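Local atomic coordinates of Exo-beta-1,3-glucanase (PDB entry 4PEY), a protein that hydrolyses laminarin and laminarioligosaccharides from their non-reducing ends, releasing glucose and laminaribiose. Residues 133-147 with 157-171. The protein carries 1 engineered substitution. Numbering follows the deposited sequence.
Sequences PFRRMHVKGGLNLAP and YIADSKIDGEVGPYS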
loop_
_atom_site.group_PDB
_atom_site.type_symbol
_atom_site.label_atom_id
_atom_site.label_comp_id
_atom_site.label_asym_id
_atom_site.label_seq_id
_atom_site.Cartn_x
_atom_site.Cartn_y
_atom_site.Cartn_z
ATOM N N PRO A 133 1.067 -5.993 2.214
ATOM C CA PRO A 133 1.225 -6.566 0.873
ATOM C C PRO A 133 1.663 -8.029 0.840
ATOM O O PRO A 133 2.401 -8.511 1.700
ATOM C CB PRO A 133 2.307 -5.677 0.245
ATOM C CG PRO A 133 3.099 -5.179 1.419
ATOM C CD PRO A 133 2.062 -4.934 2.480
ATOM N N PHE A 134 1.206 -8.704 -0.208
ATOM C CA PHE A 134 1.439 -10.118 -0.461
ATOM C C PHE A 134 1.941 -10.171 -1.911
ATOM O O PHE A 134 1.142 -10.077 -2.852
ATOM C CB PHE A 134 0.122 -10.880 -0.245
ATOM C CG PHE A 134 0.237 -12.384 -0.128
ATOM C CD1 PHE A 134 0.455 -12.985 1.105
ATOM C CD2 PHE A 134 0.006 -13.202 -1.231
ATOM C CE1 PHE A 134 0.507 -14.374 1.237
ATOM C CE2 PHE A 134 0.044 -14.592 -1.104
ATOM C CZ PHE A 134 0.306 -15.173 0.132
ATOM N N ARG A 135 3.263 -10.255 -2.087
ATOM C CA ARG A 135 3.899 -10.142 -3.409
ATOM C C ARG A 135 4.761 -11.338 -3.778
ATOM O O ARG A 135 5.452 -11.882 -2.927
ATOM C CB ARG A 135 4.808 -8.910 -3.478
ATOM C CG ARG A 135 4.128 -7.558 -3.402
ATOM C CD ARG A 135 5.185 -6.448 -3.432
ATOM N NE ARG A 135 4.609 -5.109 -3.289
ATOM C CZ ARG A 135 4.153 -4.360 -4.288
ATOM N NH1 ARG A 135 4.187 -4.810 -5.542
ATOM N NH2 ARG A 135 3.643 -3.158 -4.023
ATOM N N ARG A 136 4.747 -11.720 -5.051
ATOM C CA ARG A 136 5.670 -12.741 -5.557
ATOM C C ARG A 136 5.591 -14.007 -4.702
ATOM O O ARG A 136 6.607 -14.603 -4.350
ATOM C CB ARG A 136 7.112 -12.193 -5.599
ATOM C CG ARG A 136 8.052 -12.887 -6.582
ATOM C CD ARG A 136 9.482 -12.336 -6.458
ATOM N NE ARG A 136 10.424 -12.973 -7.379
ATOM C CZ ARG A 136 10.618 -12.582 -8.633
ATOM N NH1 ARG A 136 11.496 -13.214 -9.402
ATOM N NH2 ARG A 136 9.933 -11.556 -9.117
ATOM N N MET A 137 4.366 -14.411 -4.378
ATOM C CA MET A 137 4.129 -15.603 -3.571
ATOM C C MET A 137 3.609 -16.739 -4.437
ATOM O O MET A 137 2.852 -16.509 -5.384
ATOM C CB MET A 137 3.115 -15.306 -2.456
ATOM C CG MET A 137 3.566 -14.222 -1.482
ATOM S SD MET A 137 4.931 -14.716 -0.400
ATOM C CE MET A 137 4.126 -15.907 0.674
ATOM N N HIS A 138 3.979 -17.971 -4.089
ATOM C CA HIS A 138 3.367 -19.143 -4.702
ATOM C C HIS A 138 2.671 -19.960 -3.629
ATOM O O HIS A 138 3.335 -20.615 -2.828
ATOM C CB HIS A 138 4.390 -20.024 -5.428
ATOM C CG HIS A 138 3.764 -21.180 -6.149
ATOM N ND1 HIS A 138 4.465 -22.319 -6.492
ATOM C CD2 HIS A 138 2.491 -21.380 -6.568
ATOM C CE1 HIS A 138 3.653 -23.160 -7.113
ATOM N NE2 HIS A 138 2.447 -22.618 -7.161
ATOM N N VAL A 139 1.340 -19.931 -3.610
ATOM C CA VAL A 139 0.605 -20.726 -2.629
ATOM C C VAL A 139 0.139 -22.016 -3.287
ATOM O O VAL A 139 -0.675 -21.993 -4.220
ATOM C CB VAL A 139 -0.605 -19.968 -2.043
ATOM C CG1 VAL A 139 -1.273 -20.816 -0.966
ATOM C CG2 VAL A 139 -0.161 -18.626 -1.462
ATOM N N LYS A 140 0.682 -23.140 -2.817
ATOM C CA LYS A 140 0.333 -24.442 -3.375
ATOM C C LYS A 140 -0.869 -24.981 -2.606
ATOM O O LYS A 140 -0.769 -25.946 -1.852
ATOM C CB LYS A 140 1.532 -25.396 -3.316
ATOM C CG LYS A 140 2.765 -24.802 -3.997
ATOM C CD LYS A 140 3.889 -25.802 -4.213
ATOM C CE LYS A 140 4.572 -26.173 -2.920
ATOM N NZ LYS A 140 5.866 -26.887 -3.140
ATOM N N GLY A 141 -2.005 -24.321 -2.809
ATOM C CA GLY A 141 -3.215 -24.572 -2.048
ATOM C C GLY A 141 -4.100 -23.353 -2.186
ATOM O O GLY A 141 -3.911 -22.542 -3.100
ATOM N N GLY A 142 -5.048 -23.211 -1.267
ATOM C CA GLY A 142 -5.931 -22.061 -1.242
ATOM C C GLY A 142 -5.400 -20.945 -0.370
ATOM O O GLY A 142 -4.432 -21.128 0.386
ATOM N N LEU A 143 -6.048 -19.784 -0.468
ATOM C CA LEU A 143 -5.671 -18.621 0.317
ATOM C C LEU A 143 -6.934 -18.012 0.914
ATOM O O LEU A 143 -7.801 -17.528 0.185
ATOM C CB LEU A 143 -4.918 -17.605 -0.555
ATOM C CG LEU A 143 -4.399 -16.337 0.127
ATOM C CD1 LEU A 143 -3.322 -16.658 1.171
ATOM C CD2 LEU A 143 -3.869 -15.347 -0.909
ATOM N N ASN A 144 -7.041 -18.075 2.238
ATOM C CA ASN A 144 -8.169 -17.514 2.979
ATOM C C ASN A 144 -7.796 -16.126 3.476
ATOM O O ASN A 144 -6.830 -15.979 4.223
ATOM C CB ASN A 144 -8.535 -18.437 4.155
ATOM C CG ASN A 144 -9.794 -18.005 4.897
ATOM O OD1 ASN A 144 -10.312 -16.901 4.716
ATOM N ND2 ASN A 144 -10.283 -18.887 5.759
ATOM N N LEU A 145 -8.548 -15.106 3.065
ATOM C CA LEU A 145 -8.228 -13.731 3.437
ATOM C C LEU A 145 -8.995 -13.245 4.663
ATOM O O LEU A 145 -8.851 -12.091 5.076
ATOM C CB LEU A 145 -8.507 -12.789 2.262
ATOM C CG LEU A 145 -7.831 -13.170 0.943
ATOM C CD1 LEU A 145 -8.190 -12.153 -0.142
ATOM C CD2 LEU A 145 -6.321 -13.257 1.128
ATOM N N ALA A 146 -9.800 -14.121 5.253
ATOM C CA ALA A 146 -10.676 -13.716 6.351
ATOM C C ALA A 146 -10.191 -14.264 7.692
ATOM O O ALA A 146 -9.610 -15.346 7.748
ATOM C CB ALA A 146 -12.117 -14.173 6.078
ATOM N N PRO A 147 -10.430 -13.520 8.779
ATOM C CA PRO A 147 -10.044 -14.037 10.094
ATOM C C PRO A 147 -10.890 -15.249 10.458
ATOM O O PRO A 147 -11.992 -15.412 9.921
ATOM C CB PRO A 147 -10.324 -12.856 11.032
ATOM C CG PRO A 147 -11.399 -12.075 10.335
ATOM C CD PRO A 147 -11.068 -12.195 8.867
ATOM N N TYR A 157 -4.069 -6.399 -0.773
ATOM C CA TYR A 157 -3.243 -6.252 -1.969
ATOM C C TYR A 157 -2.451 -7.519 -2.270
ATOM O O TYR A 157 -1.650 -7.958 -1.453
ATOM C CB TYR A 157 -2.294 -5.053 -1.791
ATOM C CG TYR A 157 -1.362 -4.802 -2.959
ATOM C CD1 TYR A 157 -1.718 -3.929 -3.986
ATOM C CD2 TYR A 157 -0.126 -5.440 -3.033
ATOM C CE1 TYR A 157 -0.863 -3.703 -5.067
ATOM C CE2 TYR A 157 0.737 -5.221 -4.101
ATOM C CZ TYR A 157 0.364 -4.357 -5.117
ATOM O OH TYR A 157 1.227 -4.136 -6.169
ATOM N N ILE A 158 -2.693 -8.109 -3.441
ATOM C CA ILE A 158 -1.884 -9.224 -3.941
ATOM C C ILE A 158 -1.306 -8.840 -5.301
ATOM O O ILE A 158 -2.038 -8.354 -6.170
ATOM C CB ILE A 158 -2.711 -10.532 -4.089
ATOM C CG1 ILE A 158 -3.149 -11.062 -2.717
ATOM C CG2 ILE A 158 -1.908 -11.605 -4.850
ATOM C CD1 ILE A 158 -4.294 -12.076 -2.786
ATOM N N ALA A 159 -0.003 -9.037 -5.483
ATOM C CA ALA A 159 0.621 -8.798 -6.785
ATOM C C ALA A 159 1.617 -9.885 -7.134
ATOM O O ALA A 159 2.279 -10.441 -6.259
ATOM C CB ALA A 159 1.312 -7.443 -6.824
ATOM N N ASP A 160 1.714 -10.167 -8.429
ATOM C CA ASP A 160 2.744 -11.050 -8.973
ATOM C C ASP A 160 2.776 -12.399 -8.264
ATOM O O ASP A 160 3.842 -12.962 -8.037
ATOM C CB ASP A 160 4.127 -10.374 -8.907
ATOM C CG ASP A 160 5.089 -10.934 -9.940
ATOM O OD1 ASP A 160 4.593 -11.545 -10.902
ATOM O OD2 ASP A 160 6.327 -10.771 -9.813
ATOM N N SER A 161 1.595 -12.927 -7.945
ATOM C CA SER A 161 1.506 -14.162 -7.179
ATOM C C SER A 161 0.733 -15.248 -7.907
ATOM O O SER A 161 -0.078 -14.969 -8.794
ATOM C CB SER A 161 0.845 -13.898 -5.820
ATOM O OG SER A 161 1.662 -13.063 -5.018
ATOM N N LYS A 162 1.023 -16.494 -7.550
ATOM C CA LYS A 162 0.267 -17.629 -8.061
ATOM C C LYS A 162 -0.359 -18.385 -6.905
ATOM O O LYS A 162 0.359 -18.898 -6.037
ATOM C CB LYS A 162 1.153 -18.576 -8.876
ATOM C CG LYS A 162 0.380 -19.757 -9.462
ATOM C CD LYS A 162 1.257 -20.684 -10.293
ATOM C CE LYS A 162 0.408 -21.550 -11.222
ATOM N NZ LYS A 162 -0.652 -22.302 -10.490
ATOM N N ILE A 163 -1.690 -18.441 -6.882
ATOM C CA ILE A 163 -2.402 -19.251 -5.902
ATOM C C ILE A 163 -3.000 -20.422 -6.685
ATOM O O ILE A 163 -3.847 -20.216 -7.570
ATOM C CB ILE A 163 -3.498 -18.448 -5.148
ATOM C CG1 ILE A 163 -2.869 -17.370 -4.255
ATOM C CG2 ILE A 163 -4.348 -19.370 -4.275
ATOM C CD1 ILE A 163 -2.576 -16.088 -4.942
ATOM N N ASP A 164 -2.528 -21.640 -6.404
ATOM C CA ASP A 164 -2.965 -22.814 -7.174
ATOM C C ASP A 164 -4.457 -23.078 -7.014
ATOM O O ASP A 164 -5.135 -23.474 -7.965
ATOM C CB ASP A 164 -2.211 -24.079 -6.754
ATOM C CG ASP A 164 -0.731 -24.040 -7.080
ATOM O OD1 ASP A 164 -0.258 -23.106 -7.768
ATOM O OD2 ASP A 164 -0.035 -24.982 -6.644
ATOM N N GLY A 165 -4.957 -22.875 -5.798
ATOM C CA GLY A 165 -6.346 -23.145 -5.483
ATOM C C GLY A 165 -7.180 -21.879 -5.460
ATOM O O GLY A 165 -6.910 -20.927 -6.199
ATOM N N GLU A 166 -8.201 -21.868 -4.607
ATOM C CA GLU A 166 -9.139 -20.757 -4.553
ATOM C C GLU A 166 -8.714 -19.687 -3.556
ATOM O O GLU A 166 -8.279 -20.001 -2.443
ATOM C CB GLU A 166 -10.539 -21.259 -4.191
ATOM C CG GLU A 166 -11.563 -20.142 -4.151
ATOM C CD GLU A 166 -12.952 -20.614 -3.781
ATOM O OE1 GLU A 166 -13.289 -20.602 -2.579
ATOM O OE2 GLU A 166 -13.709 -20.981 -4.697
ATOM N N VAL A 167 -8.835 -18.422 -3.959
ATOM C CA VAL A 167 -8.753 -17.311 -3.015
ATOM C C VAL A 167 -10.145 -17.051 -2.459
ATOM O O VAL A 167 -11.084 -16.818 -3.225
ATOM C CB VAL A 167 -8.214 -16.022 -3.675
ATOM C CG1 VAL A 167 -8.130 -14.893 -2.650
ATOM C CG2 VAL A 167 -6.853 -16.291 -4.298
ATOM N N GLY A 168 -10.277 -17.109 -1.135
ATOM C CA GLY A 168 -11.558 -16.892 -0.476
ATOM C C GLY A 168 -11.556 -15.635 0.374
ATOM O O GLY A 168 -10.980 -15.615 1.459
ATOM N N PRO A 169 -12.187 -14.555 -0.121
ATOM C CA PRO A 169 -12.193 -13.331 0.695
ATOM C C PRO A 169 -13.151 -13.399 1.882
ATOM O O PRO A 169 -12.875 -12.773 2.913
ATOM C CB PRO A 169 -12.640 -12.249 -0.294
ATOM C CG PRO A 169 -12.335 -12.830 -1.673
ATOM C CD PRO A 169 -12.604 -14.304 -1.511
ATOM N N TYR A 170 -14.248 -14.143 1.729
ATOM C CA TYR A 170 -15.325 -14.216 2.721
ATOM C C TYR A 170 -15.774 -12.827 3.166
ATOM O O TYR A 170 -16.411 -12.122 2.395
ATOM C CB TYR A 170 -14.899 -15.076 3.910
ATOM C CG TYR A 170 -14.605 -16.511 3.503
ATOM C CD1 TYR A 170 -15.637 -17.414 3.261
ATOM C CD2 TYR A 170 -13.300 -16.958 3.350
ATOM C CE1 TYR A 170 -15.374 -18.723 2.877
ATOM C CE2 TYR A 170 -13.027 -18.258 2.964
ATOM C CZ TYR A 170 -14.067 -19.140 2.729
ATOM O OH TYR A 170 -13.789 -20.439 2.351
ATOM N N SER A 171 -15.438 -12.424 4.392
ATOM C CA SER A 171 -15.898 -11.137 4.923
ATOM C C SER A 171 -15.120 -9.888 4.476
ATOM O O SER A 171 -15.549 -8.763 4.754
ATOM C CB SER A 171 -15.892 -11.195 6.450
ATOM O OG SER A 171 -14.640 -11.662 6.923
HETATM O O HOH W 1 8.189 -9.774 -8.183
#
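L143 and I158 meet tip to tip in the interior, between the coil of 133-147 and that of 157-171, L143 CD2 lying 3.8 Å from I158 CD1. The two segments are successive coils of a parallel beta-helix, as expected for glycoside hydrolase family 55. Strands 142-144 and 166-168 run parallel, joined by backbone bonds such as L143 N to E166 O. CG of L143 is anti to the backbone N (chi1 -178°), and with chi2 65° this sends CD2 inward, where I163 crosses it at about a right angle. F134 lies alongside I158, and V139 alongside I163. L145 CD1 packs on V167 CG1 at 3.7 Å. I163 CG2 fits against G141 O, where G141 and G142 bring no side chain. At the first corner, S161 OG accepts from M137 N at 3.1 Å and donates to A159 O. Outside it, a water bridges R136 NH2 and D160 OD2; R136 NH1 also bonds to L82 O and D160 OD2 to S247 OG. Y157 CE2 stands 3.5 Å above the centre of the R135 guanidinium. R135 is salt-bridged to D370, and Y157 OH bonds to D397. At the far end, A146 CB rests on Y170 CB, close to substrate-binding Y150.

At the second corner, H138 NE2 donates to D164 OD1 at 2.8 Å, in the histidine ring plane, on the syn side of the carboxylate but 26° out of its plane. K162 NZ reaches the same oxygen from the opposite face. Replacing D164 by an alanine would probably leave H138 NE2 without its acceptor and K162 NZ without its salt bridge. Carboxylates at both ring nitrogens, D164 and D85, would favour a protonated H138, though the nearby K162 ammonium may offset this. The chemistry implies an apolar interior closed by charged and hydrogen-bonded corners.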